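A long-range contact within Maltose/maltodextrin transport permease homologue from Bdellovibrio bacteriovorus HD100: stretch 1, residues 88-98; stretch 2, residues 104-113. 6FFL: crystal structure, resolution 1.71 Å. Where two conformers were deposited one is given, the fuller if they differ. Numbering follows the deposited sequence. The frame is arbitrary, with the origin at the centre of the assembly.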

# COMPACT_ATOMS: atom_id res chain seq x y z
N ASP A 88 9.45 11.07 -23.57
CA ASP A 88 8.28 11.95 -23.54
C ASP A 88 7.08 11.27 -22.88
O ASP A 88 6.17 11.96 -22.42
N TYR A 89 7.07 9.94 -22.82
CA TYR A 89 5.99 9.25 -22.13
C TYR A 89 5.98 9.59 -20.64
O TYR A 89 4.94 9.97 -20.09
N PHE A 90 7.13 9.48 -19.98
CA PHE A 90 7.14 9.55 -18.52
C PHE A 90 6.89 10.96 -18.00
O PHE A 90 6.39 11.11 -16.87
N GLN A 91 7.21 12.00 -18.78
CA GLN A 91 6.96 13.36 -18.32
C GLN A 91 5.47 13.68 -18.22
O GLN A 91 5.12 14.71 -17.64
N ASN A 92 4.60 12.83 -18.76
CA ASN A 92 3.16 13.06 -18.70
C ASN A 92 2.55 12.54 -17.41
O ASN A 92 1.33 12.70 -17.22
N PHE A 93 3.34 11.93 -16.54
CA PHE A 93 2.85 11.32 -15.31
C PHE A 93 3.55 11.93 -14.10
O PHE A 93 4.71 12.35 -14.18
N ASP A 94 2.81 12.00 -12.99
CA ASP A 94 3.39 12.25 -11.68
C ASP A 94 4.63 11.38 -11.49
O ASP A 94 4.54 10.16 -11.67
N PRO A 95 5.79 11.95 -11.13
CA PRO A 95 6.98 11.10 -10.92
C PRO A 95 6.79 10.02 -9.87
O PRO A 95 7.49 9.00 -9.92
N LEU A 96 5.88 10.21 -8.91
CA LEU A 96 5.61 9.15 -7.93
C LEU A 96 5.07 7.89 -8.58
O LEU A 96 5.19 6.80 -8.00
N ALA A 97 4.48 8.00 -9.76
CA ALA A 97 3.97 6.84 -10.47
C ALA A 97 5.02 6.15 -11.31
O ALA A 97 4.74 5.09 -11.88
N ALA A 98 6.22 6.72 -11.42
CA ALA A 98 7.30 6.12 -12.21
C ALA A 98 8.61 6.30 -11.47
O ALA A 98 9.51 7.01 -11.94
N LYS A 104 16.90 4.21 -14.32
CA LYS A 104 15.94 3.74 -15.32
C LYS A 104 14.55 3.63 -14.71
O LYS A 104 14.37 3.57 -13.49
N HIS A 105 13.56 3.56 -15.60
CA HIS A 105 12.15 3.39 -15.23
C HIS A 105 11.77 1.92 -15.42
O HIS A 105 11.69 1.45 -16.56
N TYR A 106 11.46 1.22 -14.33
CA TYR A 106 11.04 -0.17 -14.46
C TYR A 106 9.54 -0.36 -14.27
O TYR A 106 9.05 -1.48 -14.47
N MET A 107 8.80 0.69 -13.91
CA MET A 107 7.39 0.55 -13.57
C MET A 107 6.65 1.81 -13.98
O MET A 107 7.18 2.91 -13.86
N ILE A 108 5.41 1.65 -14.46
CA ILE A 108 4.52 2.80 -14.62
C ILE A 108 3.20 2.49 -13.94
O ILE A 108 2.54 1.49 -14.26
N GLY A 109 2.81 3.35 -13.00
CA GLY A 109 1.56 3.18 -12.29
C GLY A 109 0.41 3.95 -12.92
O GLY A 109 0.61 4.94 -13.61
N ASP A 110 -0.80 3.45 -12.65
CA ASP A 110 -2.01 4.07 -13.17
C ASP A 110 -2.63 5.05 -12.19
O ASP A 110 -3.57 5.77 -12.57
N ALA A 111 -2.12 5.13 -10.97
CA ALA A 111 -2.64 6.05 -9.97
C ALA A 111 -1.50 6.47 -9.07
O ALA A 111 -0.38 5.96 -9.16
N VAL A 112 -1.77 7.42 -8.19
CA VAL A 112 -0.80 7.83 -7.19
C VAL A 112 -1.49 7.79 -5.84
O VAL A 112 -2.65 8.20 -5.71
N GLY A 113 -0.80 7.26 -4.83
CA GLY A 113 -1.38 7.19 -3.51
C GLY A 113 -0.74 6.05 -2.75
O GLY A 113 0.41 6.15 -2.34

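The contact between the two stretches buries 574 Å², both sides summed, and most of the side-chain contacts across it are apolar or aromatic; a single direct hydrogen bond crosses it. That bond runs from G109 N to A97 O at 2.8 Å with an N-H...O angle of 157°, close enough to linear to be a sound bond. It lies where the backbones come closest in register, A97 CA and G109 CA being 4.7 Å apart. The same carbonyl also receives a CA-H...O contact, I108 CA lying 3.6 Å from A97 O.

The aromatic evidence centres on F90 and H105. Both CA-to-CB bonds point toward the opposing stretch and both chi1 angles are m (-75° and -70°). Their rings form a face-to-face stack, with centroids 3.9 Å apart and planes only 8° from parallel. H105 CB also sits over a face of the phenyl ring, 3.5 Å from F90 CZ and 26° off the ring normal from the centroid, so the histidine covers F90 with its CB as well as its ring.

I108 is the apolar hub and has the largest area covered by the other stretch. Its CB points sideways, yet with chi1 t and chi2 p the side chain meets several partners. CD1 lies over one face of the F93 ring (chi1 m), 4.0 Å from the centroid and 16° off the normal, a well-centred CH-pi contact. The same methyl approaches A98, I108 CD1 to A98 CB being 4.3 Å. CG1 meets Y89 at the ring edge: I108 CG1 is 3.9 Å from Y89 CE1 and 3.5 Å from Y89 OH. The tyrosine CB also points sideways, but chi1 t brings the ring end nearer. F90 completes the group, with F90 CE1 4.2 Å from I108 CB.

V112, which points toward stretch 1 with chi1 t, packs against a second apolar group, L96 and A97. V112 CG1 lies 4.0 Å from L96 CD1 and V112 CG2 3.9 Å from A97 CB. Both methyls also lie near the carboxylate of D94, V112 CG2 at 3.7 Å from D94 OD2, a plain van der Waals approach; that oxygen is hydrogen-bonded elsewhere in the structure. The aspartate, chi1 t, uses its other oxygen within its own stretch: L96 N donates to D94 OD1 at 2.9 Å and 163°, a bond from the middle residue of the 3-10 segment to the residue just before it.

One water supplies the remaining polar link. It donates to A98 O at 3.0 Å from its oxygen and is hydrogen-bonded to H105 NE2 at 2.9 Å, bridging the stretches beside the imidazole edge, where H105 CD2 comes within 3.2 Å of A98 O. H105 ND1 is satisfied elsewhere in the structure.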

# COMPACT_ATOMS: atom_id res chain seq x y z
CB ASP A 88 7.93 12.41 -24.95
CG ASP A 88 8.90 13.45 -25.48
OD1 ASP A 88 9.52 14.17 -24.66
OD2 ASP A 88 9.05 13.55 -26.72
CB TYR A 89 6.14 7.74 -22.34
CG TYR A 89 5.12 6.90 -21.61
CD1 TYR A 89 5.41 6.38 -20.35
CD2 TYR A 89 3.88 6.62 -22.17
CE1 TYR A 89 4.48 5.61 -19.67
CE2 TYR A 89 2.94 5.85 -21.49
CZ TYR A 89 3.25 5.35 -20.25
OH TYR A 89 2.34 4.58 -19.56
CB PHE A 90 8.45 8.98 -17.98
CG PHE A 90 8.50 7.48 -18.04
CD1 PHE A 90 7.81 6.72 -17.11
CD2 PHE A 90 9.19 6.83 -19.05
CE1 PHE A 90 7.81 5.34 -17.18
CE2 PHE A 90 9.20 5.44 -19.13
CZ PHE A 90 8.50 4.70 -18.18
CB GLN A 91 7.65 14.37 -19.24
CG GLN A 91 7.43 14.14 -20.73
CD GLN A 91 7.93 15.28 -21.62
OE1 GLN A 91 7.20 16.23 -21.92
NE2 GLN A 91 9.18 15.17 -22.06
CB ASN A 92 2.46 12.40 -19.89
CG ASN A 92 2.88 12.99 -21.22
OD1 ASN A 92 2.93 12.29 -22.24
ND2 ASN A 92 3.20 14.29 -21.23
CB PHE A 93 3.06 9.79 -15.33
CG PHE A 93 2.42 9.12 -16.52
CD1 PHE A 93 1.13 8.62 -16.44
CD2 PHE A 93 3.10 9.01 -17.73
CE1 PHE A 93 0.54 8.02 -17.55
CE2 PHE A 93 2.51 8.41 -18.82
CZ PHE A 93 1.23 7.91 -18.74
CB ASP A 94 2.35 11.92 -10.62
CG ASP A 94 2.74 12.38 -9.21
OD1 ASP A 94 3.93 12.42 -8.86
OD2 ASP A 94 1.81 12.69 -8.43
CB PRO A 95 8.06 12.11 -10.49
CG PRO A 95 7.59 13.42 -11.08
CD PRO A 95 6.09 13.38 -10.98
CB LEU A 96 4.61 9.65 -6.89
CG LEU A 96 5.16 10.61 -5.84
CD1 LEU A 96 4.01 11.26 -5.08
CD2 LEU A 96 6.11 9.89 -4.89
CB ALA A 97 2.81 7.23 -11.37
CB ALA A 98 7.35 6.73 -13.61
CB LYS A 104 16.34 2.38 -15.90
CG LYS A 104 17.66 2.41 -16.69
CD LYS A 104 18.20 1.01 -16.95
CE LYS A 104 19.72 1.01 -17.04
NZ LYS A 104 20.25 -0.25 -17.65
CB HIS A 105 11.24 4.26 -16.08
CG HIS A 105 11.33 5.73 -15.80
ND1 HIS A 105 11.96 6.61 -16.65
CD2 HIS A 105 10.84 6.47 -14.78
CE1 HIS A 105 11.86 7.83 -16.16
NE2 HIS A 105 11.19 7.78 -15.02
CB TYR A 106 11.81 -1.05 -13.46
CG TYR A 106 13.28 -1.20 -13.81
CD1 TYR A 106 13.69 -2.10 -14.79
CD2 TYR A 106 14.25 -0.45 -13.17
CE1 TYR A 106 15.05 -2.25 -15.11
CE2 TYR A 106 15.60 -0.58 -13.48
CZ TYR A 106 15.98 -1.48 -14.45
OH TYR A 106 17.32 -1.60 -14.75
CB MET A 107 7.22 0.31 -12.06
CG MET A 107 5.80 0.44 -11.57
SD MET A 107 5.60 0.19 -9.80
CE MET A 107 5.95 -1.57 -9.65
CB ILE A 108 4.31 3.19 -16.10
CG1 ILE A 108 3.23 4.27 -16.19
CG2 ILE A 108 3.92 1.98 -16.96
CD1 ILE A 108 3.72 5.62 -15.71
CB ASP A 110 -3.03 2.98 -13.56
CG ASP A 110 -3.28 1.96 -12.45
OD1 ASP A 110 -2.45 1.81 -11.52
OD2 ASP A 110 -4.33 1.27 -12.52
CB ALA A 111 -3.79 5.41 -9.16
CB VAL A 112 -0.22 9.23 -7.49
CG1 VAL A 112 0.55 9.80 -6.32
CG2 VAL A 112 0.69 9.16 -8.74
O HOH W 1 9.64 9.62 -13.32